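Local coordinates for lipolytic protein G-D-S-L family (Veillonella parvula DSM 2008, PDB 4RW0) that probably hydrolyses ester bonds of lipids or other acylated substrates, as a member of the SGNH hydrolase clan, at residues G45-W58 against R68-L80. Sequence-based numbering, arbitrary orientation.
Sequences GCSVQGMIYNIENW and RHIFLMCGTNDIL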
ATOM      1  N   GLY A  45       4.705   6.722  10.134  1.00 25.55           N
ATOM      2  CA  GLY A  45       3.788   7.361  11.029  1.00 29.05           C
ATOM      3  C   GLY A  45       2.633   8.028  10.292  1.00 30.34           C
ATOM      4  O   GLY A  45       1.753   8.541  10.938  1.00 28.43           O
ATOM      5  N   CYS A  46       2.582   7.947   8.974  1.00 27.30           N
ATOM      6  CA  CYS A  46       1.603   8.710   8.184  1.00 27.67           C
ATOM      7  C   CYS A  46       0.137   8.261   8.365  1.00 31.03           C
ATOM      8  O   CYS A  46      -0.185   7.060   8.414  1.00 26.25           O
ATOM      9  CB  CYS A  46       1.949   8.549   6.696  1.00 34.83           C
ATOM     10  SG  CYS A  46       1.235   9.790   5.622  1.00 36.42           S
ATOM     11  N   SER A  47      -0.760   9.232   8.455  1.00 28.78           N
ATOM     12  CA  SER A  47      -2.214   8.958   8.423  1.00 29.50           C
ATOM     13  C   SER A  47      -2.750   9.074   6.984  1.00 24.92           C
ATOM     14  O   SER A  47      -2.035   9.538   6.095  1.00 25.15           O
ATOM     15  CB  SER A  47      -2.969   9.981   9.300  1.00 32.73           C
ATOM     16  OG  SER A  47      -2.801  11.314   8.736  1.00 33.49           O
ATOM     17  N   VAL A  48      -4.011   8.660   6.753  1.00 24.11           N
ATOM     18  CA  VAL A  48      -4.558   8.690   5.405  1.00 24.75           C
ATOM     19  C   VAL A  48      -4.672  10.165   4.950  1.00 23.55           C
ATOM     20  O   VAL A  48      -4.265  10.481   3.867  1.00 19.51           O
ATOM     21  CB  VAL A  48      -5.949   8.053   5.274  1.00 28.26           C
ATOM     22  CG1 VAL A  48      -6.309   8.033   3.810  1.00 27.19           C
ATOM     23  CG2 VAL A  48      -5.944   6.647   5.752  1.00 32.67           C
ATOM     24  N   GLN A  49      -5.053  11.068   5.853  1.00 24.00           N
ATOM     25  CA  GLN A  49      -5.099  12.479   5.439  1.00 24.66           C
ATOM     26  C   GLN A  49      -3.697  13.029   5.207  1.00 23.22           C
ATOM     27  O   GLN A  49      -3.477  13.831   4.309  1.00 22.33           O
ATOM     28  CB  GLN A  49      -5.817  13.330   6.497  1.00 25.87           C
ATOM     29  CG  GLN A  49      -5.965  14.815   6.069  1.00 27.14           C
ATOM     30  CD  GLN A  49      -6.935  15.000   4.905  1.00 24.99           C
ATOM     31  OE1 GLN A  49      -8.079  14.553   4.938  1.00 28.88           O
ATOM     32  NE2 GLN A  49      -6.447  15.563   3.841  1.00 26.97           N
ATOM     33  N   GLY A  50      -2.743  12.661   6.040  1.00 22.44           N
ATOM     34  CA  GLY A  50      -1.346  13.021   5.747  1.00 22.61           C
ATOM     35  C   GLY A  50      -0.832  12.546   4.392  1.00 20.94           C
ATOM     36  O   GLY A  50      -0.104  13.249   3.652  1.00 18.45           O
HETATM   37  N   MSE A  51      -1.258  11.369   3.989  1.00 21.26           N
HETATM   38  CA  MSE A  51      -0.904  10.872   2.630  1.00 19.39           C
HETATM   39  C   MSE A  51      -1.492  11.749   1.528  1.00 18.84           C
HETATM   40  O   MSE A  51      -0.901  11.949   0.527  1.00 17.57           O
HETATM   41  CB  MSE A  51      -1.361   9.413   2.433  1.00 20.43           C
HETATM   42  CG  MSE A  51      -0.995   8.868   1.041  1.00 23.88           C
HETATM   43 SE   MSE A  51      -1.452   6.924   0.778  1.00 26.18          SE
HETATM   44  CE  MSE A  51      -3.395   7.171   0.601  1.00 26.00           C
ATOM     45  N   ILE A  52      -2.741  12.165   1.671  1.00 23.05           N
ATOM     46  CA  ILE A  52      -3.342  13.151   0.748  1.00 20.86           C
ATOM     47  C   ILE A  52      -2.482  14.356   0.595  1.00 18.11           C
ATOM     48  O   ILE A  52      -2.203  14.820  -0.544  1.00 21.08           O
ATOM     49  CB  ILE A  52      -4.793  13.505   1.170  1.00 22.89           C
ATOM     50  CG1 ILE A  52      -5.663  12.287   0.951  1.00 24.26           C
ATOM     51  CG2 ILE A  52      -5.345  14.679   0.340  1.00 21.28           C
ATOM     52  CD1 ILE A  52      -7.053  12.354   1.522  1.00 25.80           C
ATOM     53  N   TYR A  53      -2.011  14.883   1.700  1.00 19.35           N
ATOM     54  CA  TYR A  53      -1.093  16.017   1.607  1.00 20.84           C
ATOM     55  C   TYR A  53       0.174  15.699   0.797  1.00 22.22           C
ATOM     56  O   TYR A  53       0.643  16.501  -0.028  1.00 18.72           O
ATOM     57  CB  TYR A  53      -0.709  16.589   2.981  1.00 20.84           C
ATOM     58  CG  TYR A  53      -1.870  17.034   3.863  1.00 21.70           C
ATOM     59  CD1 TYR A  53      -3.090  17.523   3.332  1.00 22.48           C
ATOM     60  CD2 TYR A  53      -1.781  16.912   5.237  1.00 24.59           C
ATOM     61  CE1 TYR A  53      -4.159  17.874   4.166  1.00 21.29           C
ATOM     62  CE2 TYR A  53      -2.842  17.246   6.086  1.00 25.09           C
ATOM     63  CZ  TYR A  53      -4.017  17.782   5.539  1.00 23.94           C
ATOM     64  OH  TYR A  53      -4.985  18.023   6.472  1.00 22.95           O
ATOM     65  N   ASN A  54       0.744  14.502   1.021  1.00 23.02           N
ATOM     66  CA  ASN A  54       1.907  14.092   0.219  1.00 19.76           C
ATOM     67  C   ASN A  54       1.607  14.021  -1.233  1.00 16.78           C
ATOM     68  O   ASN A  54       2.412  14.406  -2.065  1.00 16.92           O
ATOM     69  CB  ASN A  54       2.478  12.783   0.730  1.00 20.68           C
ATOM     70  CG  ASN A  54       3.076  12.920   2.134  1.00 23.98           C
ATOM     71  OD1 ASN A  54       3.500  13.975   2.551  1.00 24.06           O
ATOM     72  ND2 ASN A  54       3.160  11.826   2.824  1.00 25.09           N
ATOM     73  N   ILE A  55       0.409  13.503  -1.565  1.00 16.91           N
ATOM     74  CA  ILE A  55       0.043  13.370  -2.946  1.00 18.38           C
ATOM     75  C   ILE A  55      -0.139  14.751  -3.577  1.00 18.48           C
ATOM     76  O   ILE A  55       0.269  14.986  -4.693  1.00 19.61           O
ATOM     77  CB  ILE A  55      -1.262  12.546  -3.074  1.00 19.11           C
ATOM     78  CG1 ILE A  55      -1.000  11.134  -2.651  1.00 20.32           C
ATOM     79  CG2 ILE A  55      -1.743  12.500  -4.469  1.00 20.16           C
ATOM     80  CD1 ILE A  55      -2.289  10.321  -2.492  1.00 24.51           C
ATOM     81  N   GLU A  56      -0.752  15.645  -2.840  1.00 19.56           N
ATOM     82  CA  GLU A  56      -0.970  17.036  -3.375  1.00 20.01           C
ATOM     83  C   GLU A  56       0.345  17.689  -3.584  1.00 19.82           C
ATOM     84  O   GLU A  56       0.552  18.366  -4.598  1.00 21.56           O
ATOM     85  CB  GLU A  56      -1.771  17.907  -2.397  1.00 20.52           C
ATOM     86  CG  GLU A  56      -3.211  17.466  -2.119  1.00 24.17           C
ATOM     87  CD  GLU A  56      -3.872  18.187  -0.896  1.00 31.58           C
ATOM     88  OE1 GLU A  56      -3.121  18.769  -0.066  1.00 30.99           O
ATOM     89  OE2 GLU A  56      -5.137  18.096  -0.720  1.00 29.57           O
ATOM     90  N   ASN A  57       1.286  17.520  -2.646  1.00 20.22           N
ATOM     91  CA  ASN A  57       2.576  18.268  -2.799  1.00 21.31           C
ATOM     92  C   ASN A  57       3.360  17.739  -3.982  1.00 22.12           C
ATOM     93  O   ASN A  57       4.018  18.482  -4.711  1.00 22.16           O
ATOM     94  CB  ASN A  57       3.438  18.172  -1.520  1.00 23.72           C
ATOM     95  CG  ASN A  57       2.761  18.807  -0.305  1.00 29.23           C
ATOM     96  OD1 ASN A  57       1.902  19.693  -0.434  1.00 27.73           O
ATOM     97  ND2 ASN A  57       3.086  18.307   0.873  1.00 24.79           N
ATOM     98  N   TRP A  58       3.228  16.451  -4.254  1.00 20.64           N
ATOM     99  CA  TRP A  58       3.840  15.924  -5.477  1.00 18.54           C
ATOM    100  C   TRP A  58       3.065  16.359  -6.719  1.00 18.81           C
ATOM    101  O   TRP A  58       3.639  16.743  -7.748  1.00 18.37           O
ATOM    102  CB  TRP A  58       3.922  14.357  -5.409  1.00 19.21           C
ATOM    103  CG  TRP A  58       4.104  13.708  -6.756  1.00 16.85           C
ATOM    104  CD1 TRP A  58       5.250  13.623  -7.421  1.00 18.37           C
ATOM    105  CD2 TRP A  58       3.100  13.145  -7.585  1.00 15.74           C
ATOM    106  NE1 TRP A  58       5.046  13.043  -8.641  1.00 20.70           N
ATOM    107  CE2 TRP A  58       3.724  12.696  -8.738  1.00 16.61           C
ATOM    108  CE3 TRP A  58       1.737  12.957  -7.452  1.00 18.51           C
ATOM    109  CZ2 TRP A  58       3.044  12.142  -9.792  1.00 17.56           C
ATOM    110  CZ3 TRP A  58       1.032  12.297  -8.498  1.00 17.85           C
ATOM    111  CH2 TRP A  58       1.667  11.963  -9.664  1.00 17.76           C
ATOM    112  N   ARG A  68       2.255   6.658 -16.421  1.00 27.13           N
ATOM    113  CA  ARG A  68       2.497   6.612 -14.966  1.00 26.33           C
ATOM    114  C   ARG A  68       1.445   5.838 -14.219  1.00 23.68           C
ATOM    115  O   ARG A  68       0.262   5.989 -14.473  1.00 23.16           O
ATOM    116  CB  ARG A  68       2.602   8.039 -14.394  1.00 25.04           C
ATOM    117  CG  ARG A  68       2.734   8.145 -12.873  1.00 23.56           C
ATOM    118  CD  ARG A  68       2.560   9.576 -12.433  1.00 19.22           C
ATOM    119  NE  ARG A  68       3.632  10.404 -12.873  1.00 20.68           N
ATOM    120  CZ  ARG A  68       3.477  11.577 -13.506  1.00 20.55           C
ATOM    121  NH1 ARG A  68       2.276  12.077 -13.726  1.00 20.23           N
ATOM    122  NH2 ARG A  68       4.535  12.297 -13.798  1.00 22.55           N
ATOM    123  N   HIS A  69       1.893   5.028 -13.251  1.00 20.56           N
ATOM    124  CA  HIS A  69       1.040   4.464 -12.243  1.00 21.93           C
ATOM    125  C   HIS A  69       1.382   5.026 -10.869  1.00 20.28           C
ATOM    126  O   HIS A  69       2.529   5.409 -10.582  1.00 22.44           O
ATOM    127  CB  HIS A  69       1.133   2.886 -12.273  1.00 23.80           C
ATOM    128  CG  HIS A  69       0.471   2.292 -13.491  1.00 23.18           C
ATOM    129  ND1 HIS A  69       1.042   2.339 -14.749  1.00 27.18           N
ATOM    130  CD2 HIS A  69      -0.686   1.602 -13.636  1.00 26.68           C
ATOM    131  CE1 HIS A  69       0.255   1.735 -15.620  1.00 26.50           C
ATOM    132  NE2 HIS A  69      -0.815   1.306 -14.975  1.00 28.84           N
ATOM    133  N   ILE A  70       0.382   5.100 -10.043  1.00 19.28           N
ATOM    134  CA  ILE A  70       0.468   5.634  -8.698  1.00 19.50           C
ATOM    135  C   ILE A  70      -0.076   4.583  -7.754  1.00 20.18           C
ATOM    136  O   ILE A  70      -1.266   4.254  -7.763  1.00 21.46           O
ATOM    137  CB  ILE A  70      -0.282   6.943  -8.540  1.00 21.23           C
ATOM    138  CG1 ILE A  70       0.227   7.938  -9.533  1.00 22.15           C
ATOM    139  CG2 ILE A  70      -0.198   7.489  -7.117  1.00 21.45           C
ATOM    140  CD1 ILE A  70      -0.647   9.107  -9.733  1.00 24.46           C
ATOM    141  N   PHE A  71       0.807   4.058  -6.903  1.00 17.72           N
ATOM    142  CA  PHE A  71       0.388   3.111  -5.891  1.00 17.98           C
ATOM    143  C   PHE A  71       0.030   3.831  -4.579  1.00 16.55           C
ATOM    144  O   PHE A  71       0.756   4.706  -4.196  1.00 20.61           O
ATOM    145  CB  PHE A  71       1.549   2.112  -5.638  1.00 18.76           C
ATOM    146  CG  PHE A  71       1.322   1.245  -4.394  1.00 20.54           C
ATOM    147  CD1 PHE A  71       0.594   0.056  -4.497  1.00 19.57           C
ATOM    148  CD2 PHE A  71       1.681   1.673  -3.141  1.00 20.44           C
ATOM    149  CE1 PHE A  71       0.348  -0.714  -3.406  1.00 18.42           C
ATOM    150  CE2 PHE A  71       1.407   0.877  -2.014  1.00 19.78           C
ATOM    151  CZ  PHE A  71       0.706  -0.308  -2.169  1.00 19.72           C
ATOM    152  N   LEU A  72      -1.063   3.493  -3.917  1.00 17.53           N
ATOM    153  CA  LEU A  72      -1.477   4.079  -2.670  1.00 21.42           C
ATOM    154  C   LEU A  72      -1.857   2.954  -1.686  1.00 21.15           C
ATOM    155  O   LEU A  72      -2.582   2.012  -2.009  1.00 22.08           O
ATOM    156  CB  LEU A  72      -2.793   4.867  -2.822  1.00 25.33           C
ATOM    157  CG  LEU A  72      -2.835   5.840  -3.929  1.00 31.54           C
ATOM    158  CD1 LEU A  72      -4.218   6.445  -4.012  1.00 30.18           C
ATOM    159  CD2 LEU A  72      -1.783   6.878  -3.588  1.00 33.29           C
HETATM  160  N   MSE A  73      -1.476   3.142  -0.459  1.00 20.30           N
HETATM  161  CA  MSE A  73      -1.924   2.251   0.614  1.00 19.57           C
HETATM  162  C   MSE A  73      -1.747   2.916   1.946  1.00 20.68           C
HETATM  163  O   MSE A  73      -0.614   3.380   2.283  1.00 20.49           O
HETATM  164  CB  MSE A  73      -1.104   0.920   0.541  1.00 20.86           C
HETATM  165  CG  MSE A  73      -1.508   0.066   1.696  1.00 21.80           C
HETATM  166 SE   MSE A  73      -0.591  -1.738   1.601  1.00 24.75          SE
HETATM  167  CE  MSE A  73       1.338  -1.258   1.818  1.00 22.19           C
ATOM    168  N   CYS A  74      -2.791   2.979   2.789  1.00 21.13           N
ATOM    169  CA  CYS A  74      -2.651   3.644   4.081  1.00 23.55           C
ATOM    170  C   CYS A  74      -3.832   3.305   5.008  1.00 25.36           C
ATOM    171  O   CYS A  74      -4.787   2.677   4.598  1.00 24.77           O
ATOM    172  CB  CYS A  74      -2.576   5.167   3.854  1.00 27.70           C
ATOM    173  SG  CYS A  74      -1.580   6.049   5.067  1.00 32.25           S
ATOM    174  N   GLY A  75      -3.754   3.716   6.256  1.00 24.81           N
ATOM    175  CA  GLY A  75      -4.894   3.616   7.166  1.00 25.38           C
ATOM    176  C   GLY A  75      -4.628   2.923   8.442  1.00 27.10           C
ATOM    177  O   GLY A  75      -5.304   3.167   9.444  1.00 29.27           O
ATOM    178  N   THR A  76      -3.586   2.082   8.470  1.00 24.89           N
ATOM    179  CA  THR A  76      -3.191   1.469   9.740  1.00 26.16           C
ATOM    180  C   THR A  76      -3.063   2.413  10.899  1.00 26.95           C
ATOM    181  O   THR A  76      -3.552   2.123  12.016  1.00 24.90           O
ATOM    182  CB  THR A  76      -1.848   0.692   9.565  1.00 27.76           C
ATOM    183  OG1 THR A  76      -2.096  -0.375   8.657  1.00 31.80           O
ATOM    184  CG2 THR A  76      -1.256   0.180  10.903  1.00 29.97           C
ATOM    185  N   ASN A  77      -2.356   3.530  10.714  1.00 25.40           N
ATOM    186  CA  ASN A  77      -2.218   4.465  11.844  1.00 27.37           C
ATOM    187  C   ASN A  77      -3.537   5.050  12.333  1.00 27.90           C
ATOM    188  O   ASN A  77      -3.727   5.268  13.535  1.00 27.51           O
ATOM    189  CB  ASN A  77      -1.194   5.540  11.528  1.00 33.26           C
ATOM    190  CG  ASN A  77       0.239   4.939  11.477  1.00 40.23           C
ATOM    191  OD1 ASN A  77       0.650   4.191  12.406  1.00 37.58           O
ATOM    192  ND2 ASN A  77       0.979   5.210  10.385  1.00 36.96           N
ATOM    193  N   ASP A  78      -4.445   5.255  11.407  1.00 27.29           N
ATOM    194  CA  ASP A  78      -5.777   5.773  11.740  1.00 30.76           C
ATOM    195  C   ASP A  78      -6.542   4.729  12.543  1.00 29.23           C
ATOM    196  O   ASP A  78      -7.119   5.068  13.573  1.00 26.98           O
ATOM    197  CB  ASP A  78      -6.553   6.100  10.494  1.00 30.03           C
ATOM    198  CG  ASP A  78      -5.895   7.243   9.678  1.00 36.95           C
ATOM    199  OD1 ASP A  78      -4.976   7.000   8.840  1.00 40.01           O
ATOM    200  OD2 ASP A  78      -6.286   8.387   9.913  1.00 37.69           O
ATOM    201  N   ILE A  79      -6.480   3.468  12.114  1.00 26.40           N
ATOM    202  CA  ILE A  79      -7.156   2.396  12.812  1.00 25.48           C
ATOM    203  C   ILE A  79      -6.569   2.209  14.189  1.00 30.55           C
ATOM    204  O   ILE A  79      -7.309   2.072  15.203  1.00 28.65           O
ATOM    205  CB  ILE A  79      -7.175   1.160  11.975  1.00 26.79           C
ATOM    206  CG1 ILE A  79      -8.006   1.422  10.743  1.00 28.17           C
ATOM    207  CG2 ILE A  79      -7.716  -0.050  12.746  1.00 27.83           C
ATOM    208  CD1 ILE A  79      -7.859   0.310   9.695  1.00 27.64           C
ATOM    209  N   LEU A  80      -5.239   2.266  14.304  1.00 29.58           N
ATOM    210  CA  LEU A  80      -4.641   2.156  15.619  1.00 30.82           C
ATOM    211  C   LEU A  80      -5.046   3.305  16.548  1.00 34.22           C
ATOM    212  O   LEU A  80      -5.066   3.160  17.739  1.00 28.51           O
ATOM    213  CB  LEU A  80      -3.136   2.128  15.560  1.00 30.42           C
ATOM    214  CG  LEU A  80      -2.565   0.841  14.975  1.00 32.81           C
ATOM    215  CD1 LEU A  80      -1.081   1.080  14.713  1.00 33.08           C
ATOM    216  CD2 LEU A  80      -2.755  -0.341  15.910  1.00 33.25           C
TER
HETATM  217  O   HOH W   1       3.535   4.084   9.967  1.00 27.67           O
HETATM  218  O   HOH W   2      -6.283  10.627   8.421  1.00 28.49           O
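In the SGNH-hydrolase alpha/beta fold, helix 48-58 packs antiparallel (162°) on strand 69-73 of the parallel sheet, and Gly-75 with the first turn of helix 76-80, carrying the family's G-x-N-D block, grips the start of helix 48-58. Asn-77 ND2 donates an almost straight bond (175°) to Cys-46 O at 2.9 Å; Cys-46 O lies in the Asn-77 amide plane, whereas ND2 approaches from above the carbonyl plane. A water joins the same nitrogen to Gly-45 N. In SGNH relatives this asparagine helps form the oxyanion hole. Asp-78 takes Val-48 N on the syn lone pair of OD1 at 2.8 Å, while OD2 reaches Gln-49 N through a second water. Ser-47 OG, the N-cap, accepts from Gly-50 N, so three successive amides at the helix start have acceptors. Were Asp-78 replaced by an alanine, Val-48 N would probably lose its acceptor and the water at Gln-49 N its second partner. Val-48 CG2 sits 3.5 Å from Gly-75 CA. Deeper in, Met-51, a selenomethionine bent at chi3, lays SE 3.7 Å from Cys-74 CB, and Ile-55 CD1 meets Leu-72 CD2. At the far end Arg-68, salt-bridged to Glu-5, turns one guanidinium face to the Trp-58 ring edge, its NE 3.6 Å from Trp-58 CZ2 and the planes 88° apart.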